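Local coordinates for protein glycoside Hydrolase (Bacteroides uniformis, PDB 5T99) that probably cleaves galactosidic bonds in agarose-derived sugars as a family 2 glycoside hydrolase, and holds the sugar mimic d-galacto-isofagomine in a pocket, at residues Lys196-Val207 against Gly246-Pro257; Phe285-Ile293 against Arg404-Trp412. All coordinates share one frame; numbering follows the deposited sequence.

Contact 1 of 2, residues Lys196-Val207 against Gly246-Pro257; sequences KSKAVVQIETTV and GKTLAYINMLNP. With EDO (1,2-ethanediol), chain D; EDO (1,2-ethanediol), chain K; EDO (1,2-ethanediol), chain E.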
loop_
_atom_site.group_PDB
_atom_site.type_symbol
_atom_site.label_atom_id
_atom_site.label_comp_id
_atom_site.label_asym_id
_atom_site.label_seq_id
_atom_site.Cartn_x
_atom_site.Cartn_y
_atom_site.Cartn_z
ATOM N N LYS A 196 -6.760 14.635 -26.372
ATOM C CA LYS A 196 -8.159 14.211 -26.457
ATOM C C LYS A 196 -8.516 13.485 -27.772
ATOM O O LYS A 196 -9.267 12.513 -27.754
ATOM C CB LYS A 196 -9.084 15.411 -26.274
ATOM C CG LYS A 196 -10.548 15.017 -26.199
ATOM C CD LYS A 196 -11.454 16.205 -25.953
ATOM C CE LYS A 196 -12.824 15.734 -25.484
ATOM N NZ LYS A 196 -13.909 16.558 -26.084
ATOM N N SER A 197 -8.009 13.986 -28.894
ATOM C CA SER A 197 -8.282 13.412 -30.219
ATOM C C SER A 197 -7.499 12.158 -30.512
ATOM O O SER A 197 -7.987 11.277 -31.226
ATOM C CB SER A 197 -7.924 14.420 -31.320
ATOM O OG SER A 197 -8.775 15.525 -31.207
ATOM N N LYS A 198 -6.264 12.100 -30.019
ATOM C CA LYS A 198 -5.363 11.023 -30.366
ATOM C C LYS A 198 -4.281 10.797 -29.314
ATOM O O LYS A 198 -3.624 11.746 -28.879
ATOM C CB LYS A 198 -4.702 11.320 -31.718
ATOM C CG LYS A 198 -3.651 10.289 -32.113
ATOM C CD LYS A 198 -3.245 10.399 -33.566
ATOM C CE LYS A 198 -2.440 11.644 -33.827
ATOM N NZ LYS A 198 -1.537 11.407 -34.974
ATOM N N ALA A 199 -4.094 9.531 -28.941
ATOM C CA ALA A 199 -2.922 9.095 -28.202
ATOM C C ALA A 199 -2.145 8.146 -29.089
ATOM O O ALA A 199 -2.720 7.479 -29.956
ATOM C CB ALA A 199 -3.328 8.391 -26.922
ATOM N N VAL A 200 -0.832 8.101 -28.874
ATOM C CA VAL A 200 0.041 7.155 -29.547
ATOM C C VAL A 200 0.564 6.220 -28.478
ATOM O O VAL A 200 1.083 6.680 -27.462
ATOM C CB VAL A 200 1.213 7.864 -30.250
ATOM C CG1 VAL A 200 2.159 6.853 -30.896
ATOM C CG2 VAL A 200 0.688 8.829 -31.294
ATOM N N VAL A 201 0.388 4.916 -28.703
ATOM C CA VAL A 201 0.855 3.872 -27.797
ATOM C C VAL A 201 2.079 3.232 -28.429
ATOM O O VAL A 201 1.984 2.639 -29.495
ATOM C CB VAL A 201 -0.220 2.798 -27.589
ATOM C CG1 VAL A 201 0.319 1.656 -26.739
ATOM C CG2 VAL A 201 -1.472 3.402 -26.951
ATOM N N GLN A 202 3.222 3.366 -27.766
ATOM C CA GLN A 202 4.486 2.834 -28.237
ATOM C C GLN A 202 4.783 1.592 -27.412
ATOM O O GLN A 202 4.616 1.604 -26.194
ATOM C CB GLN A 202 5.588 3.898 -28.070
ATOM C CG GLN A 202 7.002 3.446 -28.429
ATOM C CD GLN A 202 8.047 4.520 -28.177
ATOM O OE1 GLN A 202 8.954 4.359 -27.352
ATOM N NE2 GLN A 202 7.934 5.611 -28.889
ATOM N N ILE A 203 5.210 0.519 -28.074
ATOM C CA ILE A 203 5.380 -0.791 -27.422
ATOM C C ILE A 203 6.707 -1.425 -27.811
ATOM O O ILE A 203 6.970 -1.641 -28.997
ATOM C CB ILE A 203 4.241 -1.765 -27.782
ATOM C CG1 ILE A 203 2.874 -1.172 -27.387
ATOM C CG2 ILE A 203 4.461 -3.119 -27.098
ATOM C CD1 ILE A 203 1.689 -1.900 -27.986
ATOM N N GLU A 204 7.528 -1.717 -26.802
ATOM C CA GLU A 204 8.767 -2.459 -26.984
ATOM C C GLU A 204 8.551 -3.905 -26.582
ATOM O O GLU A 204 8.181 -4.169 -25.447
ATOM C CB GLU A 204 9.905 -1.877 -26.145
ATOM C CG GLU A 204 11.265 -2.494 -26.461
ATOM C CD GLU A 204 12.291 -2.191 -25.392
ATOM O OE1 GLU A 204 13.098 -1.274 -25.604
ATOM O OE2 GLU A 204 12.264 -2.854 -24.341
ATOM N N THR A 205 8.808 -4.824 -27.510
ATOM C CA THR A 205 8.663 -6.255 -27.265
ATOM C C THR A 205 10.056 -6.895 -27.198
ATOM O O THR A 205 10.890 -6.650 -28.061
ATOM C CB THR A 205 7.830 -6.933 -28.379
ATOM O OG1 THR A 205 6.651 -6.165 -28.625
ATOM C CG2 THR A 205 7.422 -8.346 -27.999
ATOM N N THR A 206 10.273 -7.716 -26.173
ATOM C CA THR A 206 11.479 -8.526 -26.022
ATOM C C THR A 206 11.095 -9.976 -26.295
ATOM O O THR A 206 10.119 -10.486 -25.735
ATOM C CB THR A 206 12.059 -8.406 -24.585
ATOM O OG1 THR A 206 12.315 -7.030 -24.270
ATOM C CG2 THR A 206 13.358 -9.202 -24.437
ATOM N N VAL A 207 11.861 -10.639 -27.150
ATOM C CA VAL A 207 11.605 -12.042 -27.483
ATOM C C VAL A 207 12.887 -12.842 -27.307
ATOM O O VAL A 207 13.955 -12.419 -27.765
ATOM C CB VAL A 207 11.073 -12.213 -28.927
ATOM C CG1 VAL A 207 10.819 -13.685 -29.232
ATOM C CG2 VAL A 207 9.805 -11.393 -29.131
ATOM N N GLY A 246 16.168 -10.598 -28.528
ATOM C CA GLY A 246 16.098 -9.380 -29.341
ATOM C C GLY A 246 14.953 -8.484 -28.912
ATOM O O GLY A 246 14.018 -8.949 -28.255
ATOM N N LYS A 247 15.041 -7.206 -29.282
ATOM C CA LYS A 247 14.017 -6.202 -28.961
ATOM C C LYS A 247 13.566 -5.459 -30.199
ATOM O O LYS A 247 14.351 -5.220 -31.109
ATOM C CB LYS A 247 14.545 -5.171 -27.966
ATOM C CG LYS A 247 14.810 -5.713 -26.569
ATOM C CD LYS A 247 15.625 -4.732 -25.754
ATOM C CE LYS A 247 15.683 -5.167 -24.313
ATOM N NZ LYS A 247 16.621 -4.320 -23.526
ATOM N N THR A 248 12.304 -5.055 -30.196
ATOM C CA THR A 248 11.723 -4.317 -31.296
ATOM C C THR A 248 10.728 -3.316 -30.757
ATOM O O THR A 248 10.111 -3.546 -29.723
ATOM C CB THR A 248 11.049 -5.264 -32.325
ATOM O OG1 THR A 248 10.451 -4.497 -33.379
ATOM C CG2 THR A 248 10.001 -6.164 -31.659
ATOM N N LEU A 249 10.582 -2.217 -31.490
ATOM C CA LEU A 249 9.722 -1.101 -31.135
ATOM C C LEU A 249 8.754 -0.776 -32.267
ATOM O O LEU A 249 9.135 -0.742 -33.434
ATOM C CB LEU A 249 10.579 0.125 -30.836
ATOM C CG LEU A 249 10.986 0.314 -29.379
ATOM C CD1 LEU A 249 12.143 1.300 -29.280
ATOM C CD2 LEU A 249 9.798 0.799 -28.556
ATOM N N ALA A 250 7.502 -0.537 -31.901
ATOM C CA ALA A 250 6.458 -0.128 -32.835
ATOM C C ALA A 250 5.498 0.808 -32.109
ATOM O O ALA A 250 5.528 0.893 -30.890
ATOM C CB ALA A 250 5.709 -1.351 -33.329
ATOM N N TYR A 251 4.632 1.486 -32.850
ATOM C CA TYR A 251 3.620 2.364 -32.252
ATOM C C TYR A 251 2.320 2.271 -33.041
ATOM O O TYR A 251 2.302 1.887 -34.212
ATOM C CB TYR A 251 4.094 3.825 -32.198
ATOM C CG TYR A 251 4.138 4.439 -33.571
ATOM C CD1 TYR A 251 3.073 5.204 -34.053
ATOM C CD2 TYR A 251 5.209 4.184 -34.423
ATOM C CE1 TYR A 251 3.088 5.728 -35.343
ATOM C CE2 TYR A 251 5.240 4.704 -35.706
ATOM C CZ TYR A 251 4.179 5.474 -36.158
ATOM O OH TYR A 251 4.218 5.979 -37.410
ATOM N N ILE A 252 1.239 2.656 -32.386
ATOM C CA ILE A 252 -0.076 2.658 -33.004
ATOM C C ILE A 252 -0.880 3.827 -32.449
ATOM O O ILE A 252 -0.761 4.165 -31.264
ATOM C CB ILE A 252 -0.792 1.309 -32.785
ATOM C CG1 ILE A 252 -2.124 1.269 -33.549
ATOM C CG2 ILE A 252 -1.005 1.023 -31.301
ATOM C CD1 ILE A 252 -2.751 -0.112 -33.647
ATOM N N ASN A 253 -1.674 4.446 -33.323
ATOM C CA ASN A 253 -2.574 5.543 -32.958
ATOM C C ASN A 253 -3.841 4.971 -32.313
ATOM O O ASN A 253 -4.366 3.946 -32.759
ATOM C CB ASN A 253 -2.993 6.356 -34.196
ATOM C CG ASN A 253 -1.835 7.089 -34.863
ATOM O OD1 ASN A 253 -0.844 7.470 -34.227
ATOM N ND2 ASN A 253 -1.968 7.312 -36.163
ATOM N N MET A 254 -4.291 5.630 -31.249
ATOM C CA MET A 254 -5.599 5.399 -30.642
ATOM C C MET A 254 -6.354 6.711 -30.766
ATOM O O MET A 254 -6.016 7.684 -30.102
ATOM C CB MET A 254 -5.452 5.051 -29.150
ATOM C CG MET A 254 -4.622 3.817 -28.847
ATOM S SD MET A 254 -5.517 2.340 -29.289
ATOM C CE MET A 254 -6.618 2.180 -27.892
ATOM N N LEU A 255 -7.348 6.751 -31.649
ATOM C CA LEU A 255 -8.190 7.946 -31.793
ATOM C C LEU A 255 -9.237 7.999 -30.675
ATOM O O LEU A 255 -9.704 6.960 -30.207
ATOM C CB LEU A 255 -8.847 8.000 -33.181
ATOM C CG LEU A 255 -7.914 7.876 -34.401
ATOM C CD1 LEU A 255 -8.708 8.093 -35.687
ATOM C CD2 LEU A 255 -6.718 8.826 -34.347
ATOM N N ASN A 256 -9.569 9.212 -30.237
ATOM C CA ASN A 256 -10.542 9.442 -29.160
ATOM C C ASN A 256 -10.322 8.534 -27.947
ATOM O O ASN A 256 -11.251 7.864 -27.482
ATOM C CB ASN A 256 -11.956 9.275 -29.709
ATOM C CG ASN A 256 -12.214 10.176 -30.896
ATOM O OD1 ASN A 256 -12.434 9.703 -32.020
ATOM N ND2 ASN A 256 -12.164 11.484 -30.663
ATOM N N PRO A 257 -9.073 8.504 -27.438
ATOM C CA PRO A 257 -8.722 7.574 -26.366
ATOM C C PRO A 257 -9.465 7.851 -25.057
ATOM O O PRO A 257 -9.857 8.988 -24.791
ATOM C CB PRO A 257 -7.222 7.821 -26.183
ATOM C CG PRO A 257 -7.071 9.262 -26.542
ATOM C CD PRO A 257 -7.957 9.416 -27.738
HETATM C C1 EDO D . -9.636 3.504 -30.421
HETATM O O1 EDO D . -8.985 4.401 -29.521
HETATM C C2 EDO D . -8.736 3.110 -31.594
HETATM O O2 EDO D . -8.595 4.161 -32.566
HETATM C C1 EDO K . 14.958 -1.192 -23.113
HETATM O O1 EDO K . 15.550 -0.776 -24.353
HETATM C C2 EDO K . 15.251 -0.223 -21.974
HETATM O O2 EDO K . 15.639 -0.933 -20.790
HETATM C C1 EDO E . -14.198 5.723 -30.496
HETATM O O1 EDO E . -13.413 4.541 -30.268
HETATM C C2 EDO E . -14.087 6.147 -31.962
HETATM O O2 EDO E . -12.794 6.705 -32.253
HETATM O O HOH W 1 -10.359 11.374 -25.638
#
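Val201 and Met254 meet on the buried face of two antiparallel strands: one valine methyl, CG2, rests 3.7 Å from Met254 CG, and bends in the methionine chain then lead its end away from the valine strand. Ala199, which pairs with Met254, presents its CB to the ring of Pro257, 3.9 Å from CG, where the second strand has just ended. Farther along this face, Ile203 and Thr205 press on His221, and Thr248 sends its hydroxyl to Asp236, all on the sheet beneath. Eleven backbone hydrogen bonds from Ser197–Asn256 to Val207–Gly246 zip the pair together, the shortest from Met254 N to Ala199 O (2.7 Å). The strands form the middle and the outermost member of a three-stranded sheet, which lies against a four-stranded one as in the immunoglobulin-like β-sandwich domain of family 2 hydrolases. The other face is looser. Tyr251, its ring carbon CG set between the backbone N and the carbonyl carbon (chi1 71°), turns its ring away from the first strand; Val200 CG1 comes in obliquely, 3.7 Å from CD1 and close to CB as well. The second methyl of Val200, CG2, runs alongside Asn253 and lies 3.6 Å from OD1. Leu249 lays CD2 against the aliphatic base of Glu204, 3.6 Å from CB; the glutamate OE1 accepts a hydrogen bond from an ethanediol, while Lys247 NZ stays 4.7 Å from Glu204 OE2. Where Lys196 precedes the first strand and Pro257 follows the second, a water donates to both backbone oxygens.

Contact 2 of 2, residues Phe285-Ile293 against Arg404-Trp412; sequences FTDFGIRKI and RNHPSVIMW. With EDO (1,2-ethanediol), chain J; EDO (1,2-ethanediol), chain K.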
loop_
_atom_site.group_PDB
_atom_site.type_symbol
_atom_site.label_atom_id
_atom_site.label_comp_id
_atom_site.label_asym_id
_atom_site.label_seq_id
_atom_site.Cartn_x
_atom_site.Cartn_y
_atom_site.Cartn_z
ATOM N N PHE A 285 0.183 -10.770 -21.593
ATOM C CA PHE A 285 -0.711 -9.670 -21.293
ATOM C C PHE A 285 -0.000 -8.577 -20.483
ATOM O O PHE A 285 0.854 -8.876 -19.643
ATOM C CB PHE A 285 -1.930 -10.189 -20.534
ATOM C CG PHE A 285 -2.858 -11.024 -21.374
ATOM C CD1 PHE A 285 -3.862 -10.417 -22.150
ATOM C CD2 PHE A 285 -2.750 -12.411 -21.389
ATOM C CE1 PHE A 285 -4.736 -11.176 -22.914
ATOM C CE2 PHE A 285 -3.623 -13.179 -22.157
ATOM C CZ PHE A 285 -4.612 -12.561 -22.925
ATOM N N THR A 286 -0.355 -7.321 -20.768
ATOM C CA THR A 286 0.131 -6.155 -20.025
ATOM C C THR A 286 -1.034 -5.171 -19.822
ATOM O O THR A 286 -1.701 -4.775 -20.779
ATOM C CB THR A 286 1.270 -5.415 -20.769
ATOM O OG1 THR A 286 2.337 -6.316 -21.093
ATOM C CG2 THR A 286 1.828 -4.265 -19.912
ATOM N N ASP A 287 -1.275 -4.771 -18.579
ATOM C CA ASP A 287 -2.270 -3.742 -18.303
ATOM C C ASP A 287 -1.584 -2.401 -18.416
ATOM O O ASP A 287 -0.413 -2.270 -18.031
ATOM C CB ASP A 287 -2.879 -3.931 -16.920
ATOM C CG ASP A 287 -3.836 -5.112 -16.861
ATOM O OD1 ASP A 287 -4.614 -5.323 -17.821
ATOM O OD2 ASP A 287 -3.828 -5.825 -15.847
ATOM N N PHE A 288 -2.285 -1.420 -18.985
ATOM C CA PHE A 288 -1.730 -0.074 -19.134
ATOM C C PHE A 288 -2.815 0.984 -19.228
ATOM O O PHE A 288 -3.975 0.668 -19.491
ATOM C CB PHE A 288 -0.787 0.006 -20.344
ATOM C CG PHE A 288 -1.494 0.070 -21.679
ATOM C CD1 PHE A 288 -1.828 1.290 -22.247
ATOM C CD2 PHE A 288 -1.821 -1.094 -22.367
ATOM C CE1 PHE A 288 -2.485 1.354 -23.469
ATOM C CE2 PHE A 288 -2.475 -1.037 -23.590
ATOM C CZ PHE A 288 -2.799 0.188 -24.147
ATOM N N GLY A 289 -2.412 2.234 -19.004
ATOM C CA GLY A 289 -3.278 3.389 -19.128
ATOM C C GLY A 289 -2.679 4.450 -20.033
ATOM O O GLY A 289 -1.484 4.409 -20.363
ATOM N N ILE A 290 -3.528 5.399 -20.421
ATOM C CA ILE A 290 -3.156 6.474 -21.322
ATOM C C ILE A 290 -3.264 7.815 -20.593
ATOM O O ILE A 290 -4.358 8.363 -20.401
ATOM C CB ILE A 290 -4.025 6.459 -22.601
ATOM C CG1 ILE A 290 -3.924 5.085 -23.283
ATOM C CG2 ILE A 290 -3.607 7.577 -23.549
ATOM C CD1 ILE A 290 -4.660 4.961 -24.612
ATOM N N ARG A 291 -2.112 8.331 -20.185
ATOM C CA ARG A 291 -2.020 9.635 -19.543
ATOM C C ARG A 291 -0.632 10.185 -19.789
ATOM O O ARG A 291 0.318 9.414 -19.952
ATOM C CB ARG A 291 -2.349 9.557 -18.030
ATOM C CG ARG A 291 -1.198 9.281 -17.053
ATOM C CD ARG A 291 -0.710 7.860 -17.145
ATOM N NE ARG A 291 0.453 7.594 -16.286
ATOM C CZ ARG A 291 1.741 7.745 -16.636
ATOM N NH1 ARG A 291 2.689 7.432 -15.761
ATOM N NH2 ARG A 291 2.102 8.204 -17.841
ATOM N N LYS A 292 -0.541 11.510 -19.841
ATOM C CA LYS A 292 0.740 12.203 -19.917
ATOM C C LYS A 292 1.067 12.828 -18.562
ATOM O O LYS A 292 0.165 13.220 -17.796
ATOM C CB LYS A 292 0.778 13.267 -21.030
ATOM C CG LYS A 292 -0.207 14.422 -20.898
ATOM C CD LYS A 292 -0.191 15.294 -22.152
ATOM C CE LYS A 292 -1.251 16.392 -22.132
ATOM N NZ LYS A 292 -1.791 16.707 -23.487
ATOM N N ILE A 293 2.363 12.870 -18.263
ATOM C CA ILE A 293 2.859 13.539 -17.069
ATOM C C ILE A 293 3.994 14.466 -17.447
ATOM O O ILE A 293 4.699 14.256 -18.423
ATOM C CB ILE A 293 3.297 12.561 -15.951
ATOM C CG1 ILE A 293 4.336 11.550 -16.451
ATOM C CG2 ILE A 293 2.077 11.864 -15.356
ATOM C CD1 ILE A 293 5.182 10.966 -15.346
ATOM N N ARG A 404 7.247 -0.258 -14.729
ATOM C CA ARG A 404 7.244 0.856 -15.687
ATOM C C ARG A 404 6.062 0.886 -16.671
ATOM O O ARG A 404 6.031 1.750 -17.543
ATOM C CB ARG A 404 8.557 0.916 -16.467
ATOM C CG ARG A 404 8.828 -0.278 -17.378
ATOM C CD ARG A 404 10.232 -0.170 -17.916
ATOM N NE ARG A 404 10.600 -1.267 -18.790
ATOM C CZ ARG A 404 11.692 -1.286 -19.556
ATOM N NH1 ARG A 404 12.543 -0.256 -19.569
ATOM N NH2 ARG A 404 11.944 -2.348 -20.327
ATOM N N ASN A 405 5.133 -0.059 -16.554
ATOM C CA ASN A 405 3.867 -0.004 -17.281
ATOM C C ASN A 405 2.671 0.469 -16.464
ATOM O O ASN A 405 1.629 0.762 -17.052
ATOM C CB ASN A 405 3.561 -1.366 -17.888
ATOM C CG ASN A 405 4.659 -1.827 -18.805
ATOM O OD1 ASN A 405 5.114 -1.055 -19.652
ATOM N ND2 ASN A 405 5.114 -3.075 -18.645
ATOM N N HIS A 406 2.789 0.542 -15.140
ATOM C CA HIS A 406 1.676 1.027 -14.309
ATOM C C HIS A 406 1.434 2.513 -14.555
ATOM O O HIS A 406 2.336 3.316 -14.343
ATOM C CB HIS A 406 1.984 0.846 -12.823
ATOM C CG HIS A 406 1.961 -0.573 -12.352
ATOM N ND1 HIS A 406 0.803 -1.311 -12.255
ATOM C CD2 HIS A 406 2.956 -1.373 -11.896
ATOM C CE1 HIS A 406 1.090 -2.512 -11.781
ATOM N NE2 HIS A 406 2.390 -2.581 -11.569
ATOM N N PRO A 407 0.229 2.903 -14.994
ATOM C CA PRO A 407 -0.017 4.351 -15.149
ATOM C C PRO A 407 -0.081 5.124 -13.828
ATOM O O PRO A 407 0.097 6.338 -13.837
ATOM C CB PRO A 407 -1.375 4.398 -15.847
ATOM C CG PRO A 407 -2.032 3.130 -15.463
ATOM C CD PRO A 407 -0.926 2.119 -15.468
ATOM N N SER A 408 -0.339 4.435 -12.716
ATOM C CA SER A 408 -0.336 5.063 -11.394
ATOM C C SER A 408 1.041 5.612 -11.020
ATOM O O SER A 408 1.124 6.632 -10.375
ATOM C CB SER A 408 -0.812 4.083 -10.308
ATOM O OG SER A 408 0.040 2.953 -10.218
ATOM N N VAL A 409 2.116 4.945 -11.429
ATOM C CA VAL A 409 3.475 5.333 -10.992
ATOM C C VAL A 409 3.920 6.589 -11.734
ATOM O O VAL A 409 3.911 6.615 -12.963
ATOM C CB VAL A 409 4.509 4.204 -11.210
ATOM C CG1 VAL A 409 5.895 4.660 -10.797
ATOM C CG2 VAL A 409 4.103 2.975 -10.417
ATOM N N ILE A 410 4.281 7.624 -10.983
ATOM C CA ILE A 410 4.732 8.884 -11.576
ATOM C C ILE A 410 6.154 9.279 -11.225
ATOM O O ILE A 410 6.700 10.154 -11.892
ATOM C CB ILE A 410 3.779 10.067 -11.257
ATOM C CG1 ILE A 410 3.593 10.269 -9.738
ATOM C CG2 ILE A 410 2.437 9.828 -11.936
ATOM C CD1 ILE A 410 2.960 11.592 -9.363
ATOM N N MET A 411 6.747 8.680 -10.196
ATOM C CA MET A 411 8.142 8.931 -9.862
ATOM C C MET A 411 8.841 7.650 -9.394
ATOM O O MET A 411 8.202 6.745 -8.872
ATOM C CB MET A 411 8.254 9.975 -8.758
ATOM C CG MET A 411 7.490 11.268 -8.970
ATOM S SD MET A 411 8.047 12.484 -7.756
ATOM C CE MET A 411 6.730 13.697 -7.786
ATOM N N TRP A 412 10.152 7.589 -9.597
ATOM C CA TRP A 412 11.011 6.572 -9.002
ATOM C C TRP A 412 11.771 7.216 -7.844
ATOM O O TRP A 412 12.637 8.062 -8.068
ATOM C CB TRP A 412 12.002 6.023 -10.031
ATOM C CG TRP A 412 11.371 5.518 -11.281
ATOM C CD1 TRP A 412 11.436 6.091 -12.512
ATOM C CD2 TRP A 412 10.566 4.346 -11.426
ATOM N NE1 TRP A 412 10.737 5.344 -13.416
ATOM C CE2 TRP A 412 10.189 4.267 -12.778
ATOM C CE3 TRP A 412 10.133 3.349 -10.542
ATOM C CZ2 TRP A 412 9.393 3.228 -13.278
ATOM C CZ3 TRP A 412 9.345 2.313 -11.033
ATOM C CH2 TRP A 412 8.980 2.261 -12.389
HETATM C C1 EDO J . 2.801 3.986 -19.004
HETATM O O1 EDO J . 4.056 3.266 -19.105
HETATM C C2 EDO J . 1.628 3.232 -19.642
HETATM O O2 EDO J . 0.613 2.864 -18.683
HETATM C C1 EDO K . 14.958 -1.192 -23.113
HETATM O O1 EDO K . 15.550 -0.776 -24.353
HETATM C C2 EDO K . 15.251 -0.223 -21.974
HETATM O O2 EDO K . 15.639 -0.933 -20.790
#
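Thr286 sets its methyl CG2 crosswise against the amide of Asn405, 3.7 Å from ND2; that amide is held in turn by the backbone of Val187 and Val189. At Gly289 the chain passes over the ring of Pro407, whose CG lies 3.7 Å from Gly289 N, and a CB here would run into that same ring carbon. An ethanediol fills in beside them, its O2 accepting from Gly289 N at 3.1 Å. Arg291 turns toward the second segment: bent at chi2 (-72°), its chain crosses the proline ring at about a right angle and brings NE to Pro407 O at 2.8 Å. This bond is straight (167°), falls on a carbonyl lone pair and lies close to the guanidinium plane; NH1 adds weak bonds to Pro407 O and Val409 O, the latter shared with Arg445. A leucine here, having no N-H to offer Pro407 O, would probably leave the turn before Val409 less firmly fixed. Ile293 then closes the contact, its CG2 4.0 Å from Ile410 CG2. The first segment thus runs off the edge strand 279-288 of the β-sandwich into strand 293-296, while the second leaves helix 388-403, passes helix 354-363 through Pro407 and Ser408, and enters strand 409-416 of the catalytic barrel beside strand 366-370.

How the contacts relate
From the N terminus, the chain first builds the sugar-binding domain, then enters the sandwich. Contact 1 closes a loop of 38 residues that contains strands 215-224 and 230-240, both of the facing sheet. Only after it has closed does contact 2 open, so the two lie in series, neither nested nor crossed. Contact 2 closes a longer loop of 110 residues holding the first barrel strands and helices, and joins the sandwich to the start of strand 409-416, whose far end leads to the pocket residues Asn416 and Glu417. The contacts touch where Ile290 packs on Ala199 and Pro257, and Phe288 on Val201; one ethanediol spans Glu204 and, weakly, Arg404.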